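Side-chain contacts in prophenoloxidase b (Marsupenaeus japonicus, PDB 3WKY), which is a secreted type 3 copper protein of shrimp hemolymph, the precursor of a phenoloxidase that probably hydroxylates monophenols and oxidises o-diphenols: residues P18-S23 / G460-L465; H118-R123 / G129-L134; F280-E285 / S291-Q296. All coordinates share one frame; numbering follows the deposited sequence. Where two conformers were deposited one is given.

Interaction 1 of 3, residues P18-S23 / G460-L465. With EDO (1,2-ethanediol), chain L.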
loop_
_atom_site.group_PDB
_atom_site.type_symbol
_atom_site.label_atom_id
_atom_site.label_comp_id
_atom_site.label_asym_id
_atom_site.label_seq_id
_atom_site.Cartn_x
_atom_site.Cartn_y
_atom_site.Cartn_z
ATOM N N PRO A 18 -16.246 -28.319 -39.120
ATOM C CA PRO A 18 -17.173 -28.205 -37.987
ATOM C C PRO A 18 -17.936 -26.880 -37.921
ATOM O O PRO A 18 -18.950 -26.813 -37.223
ATOM C CB PRO A 18 -16.254 -28.372 -36.761
ATOM C CG PRO A 18 -14.897 -27.977 -37.241
ATOM C CD PRO A 18 -14.837 -28.408 -38.683
ATOM N N TYR A 19 -17.468 -25.849 -38.621
ATOM C CA TYR A 19 -18.179 -24.570 -38.611
ATOM C C TYR A 19 -19.169 -24.450 -39.768
ATOM O O TYR A 19 -19.854 -23.434 -39.897
ATOM C CB TYR A 19 -17.202 -23.402 -38.673
ATOM C CG TYR A 19 -16.258 -23.316 -37.493
ATOM C CD1 TYR A 19 -16.676 -22.780 -36.280
ATOM C CD2 TYR A 19 -14.945 -23.755 -37.600
ATOM C CE1 TYR A 19 -15.809 -22.693 -35.201
ATOM C CE2 TYR A 19 -14.071 -23.667 -36.533
ATOM C CZ TYR A 19 -14.508 -23.134 -35.337
ATOM O OH TYR A 19 -13.632 -23.047 -34.278
ATOM N N GLU A 20 -19.233 -25.469 -40.618
ATOM C CA GLU A 20 -20.155 -25.429 -41.752
ATOM C C GLU A 20 -21.408 -26.229 -41.440
ATOM O O GLU A 20 -21.420 -27.032 -40.510
ATOM C CB GLU A 20 -19.482 -25.941 -43.028
ATOM C CG GLU A 20 -18.200 -25.200 -43.415
ATOM C CD GLU A 20 -18.433 -23.738 -43.776
ATOM O OE1 GLU A 20 -19.580 -23.377 -44.108
ATOM O OE2 GLU A 20 -17.465 -22.949 -43.735
ATOM N N SER A 21 -22.474 -25.991 -42.199
ATOM C CA SER A 21 -23.712 -26.737 -42.008
ATOM C C SER A 21 -23.512 -28.198 -42.382
ATOM O O SER A 21 -22.569 -28.545 -43.096
ATOM C CB SER A 21 -24.830 -26.158 -42.877
ATOM O OG SER A 21 -24.569 -26.415 -44.245
ATOM N N THR A 22 -24.404 -29.051 -41.890
ATOM C CA THR A 22 -24.394 -30.460 -42.264
ATOM C C THR A 22 -24.611 -30.599 -43.776
ATOM O O THR A 22 -24.020 -31.466 -44.422
ATOM C CB THR A 22 -25.477 -31.240 -41.505
ATOM O OG1 THR A 22 -25.360 -30.975 -40.100
ATOM C CG2 THR A 22 -25.334 -32.741 -41.750
ATOM N N SER A 23 -25.446 -29.727 -44.337
ATOM C CA SER A 23 -25.697 -29.736 -45.777
ATOM C C SER A 23 -24.427 -29.487 -46.591
ATOM O O SER A 23 -24.176 -30.172 -47.582
ATOM C CB SER A 23 -26.771 -28.711 -46.149
ATOM O OG SER A 23 -28.031 -29.078 -45.625
ATOM N N GLY A 460 -10.533 -28.784 -41.977
ATOM C CA GLY A 460 -11.103 -28.031 -40.873
ATOM C C GLY A 460 -11.799 -26.742 -41.278
ATOM O O GLY A 460 -12.822 -26.368 -40.695
ATOM N N ILE A 461 -11.222 -26.057 -42.260
ATOM C CA ILE A 461 -11.741 -24.789 -42.749
ATOM C C ILE A 461 -12.054 -24.900 -44.233
ATOM O O ILE A 461 -11.218 -25.361 -45.018
ATOM C CB ILE A 461 -10.702 -23.671 -42.580
ATOM C CG1 ILE A 461 -10.396 -23.442 -41.094
ATOM C CG2 ILE A 461 -11.195 -22.382 -43.220
ATOM C CD1 ILE A 461 -9.187 -22.548 -40.860
ATOM N N ASP A 462 -13.250 -24.459 -44.613
ATOM C CA ASP A 462 -13.656 -24.440 -46.012
ATOM C C ASP A 462 -13.175 -23.154 -46.667
ATOM O O ASP A 462 -13.767 -22.095 -46.467
ATOM C CB ASP A 462 -15.181 -24.542 -46.108
ATOM C CG ASP A 462 -15.662 -24.849 -47.520
ATOM O OD1 ASP A 462 -14.859 -24.744 -48.469
ATOM O OD2 ASP A 462 -16.854 -25.188 -47.676
ATOM N N PHE A 463 -12.112 -23.241 -47.457
ATOM C CA PHE A 463 -11.534 -22.052 -48.082
ATOM C C PHE A 463 -12.146 -21.705 -49.447
ATOM O O PHE A 463 -11.723 -20.740 -50.085
ATOM C CB PHE A 463 -10.020 -22.200 -48.227
ATOM C CG PHE A 463 -9.260 -22.083 -46.928
ATOM C CD1 PHE A 463 -8.903 -20.839 -46.424
ATOM C CD2 PHE A 463 -8.877 -23.219 -46.228
ATOM C CE1 PHE A 463 -8.185 -20.725 -45.235
ATOM C CE2 PHE A 463 -8.156 -23.114 -45.040
ATOM C CZ PHE A 463 -7.812 -21.867 -44.546
ATOM N N ARG A 464 -13.129 -22.486 -49.891
ATOM C CA ARG A 464 -13.805 -22.217 -51.163
ATOM C C ARG A 464 -14.597 -20.912 -51.130
ATOM O O ARG A 464 -15.244 -20.589 -50.132
ATOM C CB ARG A 464 -14.758 -23.360 -51.525
ATOM C CG ARG A 464 -14.077 -24.676 -51.879
ATOM C CD ARG A 464 -14.795 -25.844 -51.225
ATOM N NE ARG A 464 -16.045 -26.221 -51.874
ATOM C CZ ARG A 464 -17.158 -26.569 -51.230
ATOM N NH1 ARG A 464 -17.203 -26.568 -49.907
ATOM N NH2 ARG A 464 -18.239 -26.911 -51.918
ATOM N N LEU A 465 -14.545 -20.168 -52.229
ATOM C CA LEU A 465 -15.418 -19.014 -52.405
ATOM C C LEU A 465 -16.795 -19.508 -52.828
ATOM O O LEU A 465 -17.820 -19.096 -52.278
ATOM C CB LEU A 465 -14.842 -18.070 -53.454
ATOM C CG LEU A 465 -13.661 -17.245 -52.947
ATOM C CD1 LEU A 465 -12.960 -16.522 -54.088
ATOM C CD2 LEU A 465 -14.140 -16.252 -51.897
HETATM C C1 EDO L . -11.867 -26.895 -47.567
HETATM O O1 EDO L . -10.861 -26.104 -48.237
HETATM C C2 EDO L . -12.261 -28.153 -48.338
HETATM O O2 EDO L . -13.065 -27.787 -49.467
HETATM O O HOH W 1 -15.312 -25.511 -40.861
HETATM O O HOH W 2 -15.016 -23.373 -42.547
HETATM O O HOH W 3 -16.958 -21.071 -45.480
#
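Pro18 meets Gly460 where the N-terminal part of the chain lies against the loop that joins strands 445-456 and 472-481 of the hemocyanin-type Ig-like domain, a loop shaped locally by an Asx turn. Ring carbon CD of Pro18 makes the touch, 3.5 Å from Gly460 O, and Leu113 of helix 109-122 packs against the same proline. At Tyr19 the link becomes polar: its backbone N donates to a water that passes a bond on to Gly460 O. Next comes Glu20, whose CG stands anti to the carbonyl carbon (chi1 -56°) and whose chain bends at chi2, bringing OE2 to 3.7 Å from Asp462 CB. The two carboxylates are turned 82° apart, with Glu20 OE2 4.6 Å from Asp462 OD2. Two waters donate to Glu20 OE2, one of which also accepts from Asp462 N, so solvent joins the two acidic residues. Their mutual repulsion is probably eased by Arg464, whose NH1 forms a 2.6 Å salt bridge with Asp462 OD2. Ser21 then caps helix 22-29 through Thr24 N. The Asx turn itself is closed by Arg464 N, which reaches Asp462 OD1 at 3.2 Å from 36° above the carboxylate plane.

Interaction 2 of 3, residues H118-R123 / G129-L134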
loop_
_atom_site.group_PDB
_atom_site.type_symbol
_atom_site.label_atom_id
_atom_site.label_comp_id
_atom_site.label_asym_id
_atom_site.label_seq_id
_atom_site.Cartn_x
_atom_site.Cartn_y
_atom_site.Cartn_z
ATOM N N HIS A 118 -14.685 -38.007 -27.175
ATOM C CA HIS A 118 -14.931 -38.772 -25.953
ATOM C C HIS A 118 -15.551 -40.125 -26.285
ATOM O O HIS A 118 -15.242 -41.147 -25.653
ATOM C CB HIS A 118 -15.855 -38.019 -24.995
ATOM C CG HIS A 118 -16.165 -38.777 -23.745
ATOM N ND1 HIS A 118 -15.182 -39.308 -22.929
ATOM C CD2 HIS A 118 -17.344 -39.099 -23.161
ATOM C CE1 HIS A 118 -15.746 -39.916 -21.903
ATOM N NE2 HIS A 118 -17.061 -39.802 -22.018
ATOM N N THR A 119 -16.425 -40.119 -27.284
ATOM C CA THR A 119 -17.101 -41.337 -27.740
ATOM C C THR A 119 -16.118 -42.401 -28.234
ATOM O O THR A 119 -16.302 -43.595 -27.961
ATOM C CB THR A 119 -18.131 -41.003 -28.825
ATOM O OG1 THR A 119 -19.189 -40.233 -28.238
ATOM C CG2 THR A 119 -18.711 -42.285 -29.439
ATOM N N TYR A 120 -15.075 -41.986 -28.946
ATOM C CA TYR A 120 -14.059 -42.944 -29.384
ATOM C C TYR A 120 -13.318 -43.584 -28.210
ATOM O O TYR A 120 -12.890 -44.730 -28.303
ATOM C CB TYR A 120 -13.057 -42.298 -30.340
ATOM C CG TYR A 120 -13.480 -42.254 -31.791
ATOM C CD1 TYR A 120 -14.496 -41.404 -32.213
ATOM C CD2 TYR A 120 -12.839 -43.037 -32.748
ATOM C CE1 TYR A 120 -14.873 -41.342 -33.540
ATOM C CE2 TYR A 120 -13.212 -42.976 -34.089
ATOM C CZ TYR A 120 -14.233 -42.125 -34.471
ATOM O OH TYR A 120 -14.618 -42.051 -35.792
ATOM N N TYR A 121 -13.154 -42.851 -27.109
ATOM C CA TYR A 121 -12.521 -43.426 -25.928
ATOM C C TYR A 121 -13.463 -44.374 -25.194
ATOM O O TYR A 121 -13.041 -45.400 -24.672
ATOM C CB TYR A 121 -12.028 -42.328 -24.962
ATOM C CG TYR A 121 -10.775 -41.662 -25.459
ATOM C CD1 TYR A 121 -9.544 -42.286 -25.316
ATOM C CD2 TYR A 121 -10.820 -40.421 -26.086
ATOM C CE1 TYR A 121 -8.391 -41.701 -25.780
ATOM C CE2 TYR A 121 -9.666 -39.825 -26.558
ATOM C CZ TYR A 121 -8.455 -40.480 -26.399
ATOM O OH TYR A 121 -7.300 -39.917 -26.864
ATOM N N GLU A 122 -14.742 -44.037 -25.157
ATOM C CA GLU A 122 -15.699 -44.796 -24.357
ATOM C C GLU A 122 -16.247 -46.021 -25.090
ATOM O O GLU A 122 -16.512 -47.050 -24.471
ATOM C CB GLU A 122 -16.847 -43.900 -23.886
ATOM C CG GLU A 122 -16.556 -43.147 -22.592
ATOM C CD GLU A 122 -16.238 -44.085 -21.438
ATOM O OE1 GLU A 122 -15.045 -44.251 -21.114
ATOM O OE2 GLU A 122 -17.181 -44.665 -20.858
ATOM N N ARG A 123 -16.425 -45.911 -26.405
ATOM C CA ARG A 123 -16.954 -47.058 -27.156
ATOM C C ARG A 123 -15.852 -48.086 -27.395
ATOM O O ARG A 123 -14.738 -47.733 -27.799
ATOM C CB ARG A 123 -17.575 -46.631 -28.486
ATOM C CG ARG A 123 -18.945 -45.958 -28.359
ATOM C CD ARG A 123 -19.553 -45.700 -29.736
ATOM N NE ARG A 123 -19.898 -46.937 -30.449
ATOM C CZ ARG A 123 -21.115 -47.482 -30.461
ATOM N NH1 ARG A 123 -22.112 -46.906 -29.801
ATOM N NH2 ARG A 123 -21.342 -48.607 -31.137
ATOM N N GLY A 129 -7.035 -43.807 -31.739
ATOM C CA GLY A 129 -6.016 -43.638 -32.757
ATOM C C GLY A 129 -6.593 -43.362 -34.139
ATOM O O GLY A 129 -5.887 -42.879 -35.027
ATOM N N ASP A 130 -7.877 -43.656 -34.320
ATOM C CA ASP A 130 -8.540 -43.420 -35.599
ATOM C C ASP A 130 -9.223 -42.050 -35.678
ATOM O O ASP A 130 -9.832 -41.720 -36.696
ATOM C CB ASP A 130 -9.570 -44.521 -35.877
ATOM C CG ASP A 130 -8.927 -45.888 -36.058
ATOM O OD1 ASP A 130 -7.820 -45.938 -36.621
ATOM O OD2 ASP A 130 -9.522 -46.899 -35.629
ATOM N N THR A 131 -9.145 -41.256 -34.611
ATOM C CA THR A 131 -9.687 -39.898 -34.679
ATOM C C THR A 131 -8.719 -39.031 -35.472
ATOM O O THR A 131 -7.515 -39.273 -35.456
ATOM C CB THR A 131 -9.929 -39.285 -33.283
ATOM O OG1 THR A 131 -8.699 -39.255 -32.553
ATOM C CG2 THR A 131 -10.943 -40.095 -32.511
ATOM N N PRO A 132 -9.235 -38.016 -36.185
ATOM C CA PRO A 132 -8.315 -37.141 -36.919
ATOM C C PRO A 132 -7.494 -36.309 -35.940
ATOM O O PRO A 132 -7.975 -36.068 -34.832
ATOM C CB PRO A 132 -9.254 -36.228 -37.716
ATOM C CG PRO A 132 -10.559 -36.273 -36.975
ATOM C CD PRO A 132 -10.649 -37.652 -36.395
ATOM N N PRO A 133 -6.281 -35.892 -36.338
ATOM C CA PRO A 133 -5.478 -34.993 -35.501
ATOM C C PRO A 133 -6.268 -33.719 -35.264
ATOM O O PRO A 133 -6.860 -33.184 -36.210
ATOM C CB PRO A 133 -4.260 -34.680 -36.379
ATOM C CG PRO A 133 -4.177 -35.840 -37.336
ATOM C CD PRO A 133 -5.603 -36.226 -37.604
ATOM N N LEU A 134 -6.297 -33.242 -34.027
ATOM C CA LEU A 134 -7.094 -32.058 -33.723
ATOM C C LEU A 134 -6.757 -30.808 -34.558
ATOM O O LEU A 134 -7.665 -30.076 -34.950
ATOM C CB LEU A 134 -7.063 -31.758 -32.218
ATOM C CG LEU A 134 -8.053 -30.712 -31.701
ATOM C CD1 LEU A 134 -9.508 -31.097 -31.990
ATOM C CD2 LEU A 134 -7.833 -30.552 -30.203
HETATM O O HOH W 4 -12.852 -43.091 -37.559
#
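Tyr120 and Thr131 form a CH-pi contact between the last turn of helix 109-122, in the hemocyanin-type all-alpha domain, and the loop by which the chain doubles back toward helix 134-137. Methyl CG2 of Thr131 sits over one face of the tyrosine ring, 3.6 Å from its centroid and 22° off the ring normal. It is displaced toward the root of the side chain, and its nearest ring atom is Tyr120 CG at 3.4 Å. The threonine torsion explains which branch touches: with chi1 at 59°, OG1 lies between the backbone N and the carbonyl carbon, bonded to Pro128 O, while CG2 is turned to the ring. Thr131 also packs on His201 of helix 193-205, the helix that bears the copper-site residues His199 and His203. The Tyr120 ring meets Phe15 as well, at a steep tilt, and touches Leu11 of helix 9-12. A leucine in place of Tyr120 lacks both flat face and hydroxyl, and would probably leave the Thr131 methyl without its aromatic seat and a bound water without the Tyr120 hydroxyl. That water lies in the ring plane, 2.7 Å from Tyr120 OH, and makes a weak 3.4 Å bond to Asp130 O.

Interaction 3 of 3, residues F280-E285 / S291-Q296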
loop_
_atom_site.group_PDB
_atom_site.type_symbol
_atom_site.label_atom_id
_atom_site.label_comp_id
_atom_site.label_asym_id
_atom_site.label_seq_id
_atom_site.Cartn_x
_atom_site.Cartn_y
_atom_site.Cartn_z
ATOM N N PHE A 280 -6.390 -12.061 -9.705
ATOM C CA PHE A 280 -7.265 -13.225 -9.610
ATOM C C PHE A 280 -8.459 -12.752 -8.773
ATOM O O PHE A 280 -8.320 -12.471 -7.574
ATOM C CB PHE A 280 -6.443 -14.302 -8.885
ATOM C CG PHE A 280 -7.089 -15.676 -8.772
ATOM C CD1 PHE A 280 -6.997 -16.602 -9.811
ATOM C CD2 PHE A 280 -7.675 -16.083 -7.571
ATOM C CE1 PHE A 280 -7.532 -17.900 -9.666
ATOM C CE2 PHE A 280 -8.208 -17.361 -7.415
ATOM C CZ PHE A 280 -8.131 -18.282 -8.467
ATOM N N GLN A 281 -9.630 -12.633 -9.402
ATOM C CA GLN A 281 -10.768 -11.962 -8.756
ATOM C C GLN A 281 -12.029 -12.806 -8.728
ATOM O O GLN A 281 -12.204 -13.690 -9.567
ATOM C CB GLN A 281 -11.090 -10.660 -9.484
ATOM C CG GLN A 281 -9.970 -9.650 -9.484
ATOM C CD GLN A 281 -10.057 -8.725 -10.679
ATOM O OE1 GLN A 281 -10.872 -7.799 -10.686
ATOM N NE2 GLN A 281 -9.246 -8.996 -11.719
ATOM N N ASP A 282 -12.911 -12.500 -7.775
ATOM C CA ASP A 282 -14.211 -13.169 -7.674
ATOM C C ASP A 282 -14.901 -13.151 -9.029
ATOM O O ASP A 282 -14.914 -12.121 -9.709
ATOM C CB ASP A 282 -15.137 -12.430 -6.688
ATOM C CG ASP A 282 -14.614 -12.405 -5.257
ATOM O OD1 ASP A 282 -13.735 -13.207 -4.888
ATOM O OD2 ASP A 282 -15.127 -11.582 -4.468
ATOM N N ILE A 283 -15.477 -14.280 -9.433
ATOM C CA ILE A 283 -16.189 -14.304 -10.701
ATOM C C ILE A 283 -17.655 -14.127 -10.440
ATOM O O ILE A 283 -18.307 -15.012 -9.894
ATOM C CB ILE A 283 -16.000 -15.624 -11.456
ATOM C CG1 ILE A 283 -14.528 -15.832 -11.775
ATOM C CG2 ILE A 283 -16.833 -15.611 -12.736
ATOM C CD1 ILE A 283 -13.907 -14.729 -12.607
ATOM N N ARG A 284 -18.170 -12.961 -10.808
ATOM C CA ARG A 284 -19.581 -12.683 -10.621
ATOM C C ARG A 284 -20.299 -13.048 -11.914
ATOM O O ARG A 284 -20.253 -12.317 -12.899
ATOM C CB ARG A 284 -19.778 -11.234 -10.214
ATOM C CG ARG A 284 -19.475 -11.068 -8.738
ATOM C CD ARG A 284 -18.598 -9.896 -8.471
ATOM N NE ARG A 284 -17.231 -10.091 -8.950
ATOM C CZ ARG A 284 -16.342 -9.105 -8.975
ATOM N NH1 ARG A 284 -16.705 -7.897 -8.565
ATOM N NH2 ARG A 284 -15.106 -9.318 -9.407
ATOM N N GLU A 285 -20.892 -14.238 -11.907
ATOM C CA GLU A 285 -21.500 -14.802 -13.100
ATOM C C GLU A 285 -22.798 -14.106 -13.472
ATOM O O GLU A 285 -23.320 -13.267 -12.723
ATOM C CB GLU A 285 -21.792 -16.293 -12.891
ATOM C CG GLU A 285 -20.707 -17.220 -13.403
ATOM C CD GLU A 285 -20.661 -17.295 -14.929
ATOM O OE1 GLU A 285 -19.917 -18.149 -15.441
ATOM O OE2 GLU A 285 -21.354 -16.505 -15.620
ATOM N N SER A 291 -22.173 -17.596 -9.210
ATOM C CA SER A 291 -20.835 -17.041 -8.984
ATOM C C SER A 291 -19.941 -17.879 -8.081
ATOM O O SER A 291 -20.414 -18.771 -7.359
ATOM C CB SER A 291 -20.978 -15.638 -8.391
ATOM O OG SER A 291 -21.747 -14.862 -9.271
ATOM N N ASN A 292 -18.636 -17.600 -8.137
ATOM C CA ASN A 292 -17.674 -18.210 -7.216
ATOM C C ASN A 292 -16.682 -17.150 -6.745
ATOM O O ASN A 292 -16.519 -16.124 -7.415
ATOM C CB ASN A 292 -16.938 -19.398 -7.858
ATOM C CG ASN A 292 -17.829 -20.622 -7.993
ATOM O OD1 ASN A 292 -18.341 -20.907 -9.072
ATOM N ND2 ASN A 292 -18.036 -21.336 -6.883
ATOM N N TYR A 293 -16.046 -17.384 -5.596
ATOM C CA TYR A 293 -15.293 -16.307 -4.926
ATOM C C TYR A 293 -13.909 -16.752 -4.507
ATOM O O TYR A 293 -13.705 -17.922 -4.204
ATOM C CB TYR A 293 -16.093 -15.817 -3.719
ATOM C CG TYR A 293 -17.474 -15.353 -4.136
ATOM C CD1 TYR A 293 -18.529 -16.256 -4.291
ATOM C CD2 TYR A 293 -17.707 -14.018 -4.425
ATOM C CE1 TYR A 293 -19.799 -15.812 -4.719
ATOM C CE2 TYR A 293 -18.960 -13.570 -4.842
ATOM C CZ TYR A 293 -19.999 -14.469 -4.980
ATOM O OH TYR A 293 -21.233 -13.992 -5.405
ATOM N N VAL A 294 -12.950 -15.823 -4.494
ATOM C CA VAL A 294 -11.567 -16.188 -4.166
ATOM C C VAL A 294 -11.482 -16.793 -2.763
ATOM O O VAL A 294 -10.830 -17.825 -2.555
ATOM C CB VAL A 294 -10.603 -14.966 -4.291
ATOM C CG1 VAL A 294 -9.177 -15.342 -3.829
ATOM C CG2 VAL A 294 -10.573 -14.432 -5.728
ATOM N N SER A 295 -12.179 -16.199 -1.796
ATOM C CA SER A 295 -12.046 -16.705 -0.424
ATOM C C SER A 295 -12.778 -18.034 -0.247
ATOM O O SER A 295 -12.479 -18.795 0.663
ATOM C CB SER A 295 -12.549 -15.687 0.592
ATOM O OG SER A 295 -13.955 -15.578 0.509
ATOM N N GLN A 296 -13.731 -18.305 -1.133
ATOM C CA GLN A 296 -14.387 -19.607 -1.195
ATOM C C GLN A 296 -13.371 -20.680 -1.608
ATOM O O GLN A 296 -13.212 -21.706 -0.919
ATOM C CB GLN A 296 -15.541 -19.528 -2.197
ATOM C CG GLN A 296 -16.359 -20.810 -2.366
ATOM C CD GLN A 296 -17.373 -20.657 -3.488
ATOM O OE1 GLN A 296 -17.094 -20.002 -4.498
ATOM N NE2 GLN A 296 -18.562 -21.239 -3.314
HETATM O O HOH W 5 -13.320 -13.508 -2.101
#
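Asp282 OD1 is gripped twice at the start of helix 294-310: Val294 N donates to it over 2.8 Å, nearly straight at 172°, and a water that accepts from Ser295 N donates to it as well. One carboxylate oxygen thus takes one N-H of the first turn directly and a second through water, at a helix end whose dipole would probably favour a negative charge. Val294 N arrives on the anti side of the oxygen, somewhat out of the carboxylate plane. Asp282 CG is anti to its own carbonyl carbon (chi1 -63°), which carries the group across to Tyr293; there OD2 lies in the ring plane at the edge, 3.5 Å from CD2, with carboxylate and ring turned 71° apart. The backbones run antiparallel and make a single hydrogen-bonded beta bridge, Ile283 N to Asn292 O at 2.9 Å and Asn292 N to Ile283 O at 3.1 Å. Beyond it, Ser291 OG takes Glu285 N at 2.8 Å and is also hydrogen-bonded to Leu288 O in the intervening turn. Arg284 folds back and clasps Asp282 O side-on with NE and NH2, while Gln296 OE1 accepts from Asn292 ND2 and Tyr293 N on opposite faces of its amide. At the other end, Phe280 CD2 rests 3.8 Å from Val294 CG2. Asp282 OD2 is hydrogen-bonded to Ser295 OG of a neighbouring subunit, and Tyr293 stacks on Tyr293 of that subunit. On the inner side Phe280 stacks on Phe363, and Ile283 and Asn292 also pack against it, setting the pair against helix 356-365, which carries copper-site residues His357 and His361.

From the N terminus, the chain first opens interaction 1 at 18-23, and its partner arrives only at 460-465, so this contact spans the all-alpha and copper-containing regions and ties the N-terminal part to the Ig-like domain. Both other contacts fall within that long excursion. Interaction 2 is the first to close, a short local loop between helix 109-122 and the approach to helix 134-137. Interaction 3 follows in series, closing a small turn at the start of helix 294-310, and the two do not cross. Interactions 1 and 2 are spatial neighbours, with nearest atoms about 7 Å apart, whereas interaction 3 lies with its nearest atoms about 20 Å from interaction 1.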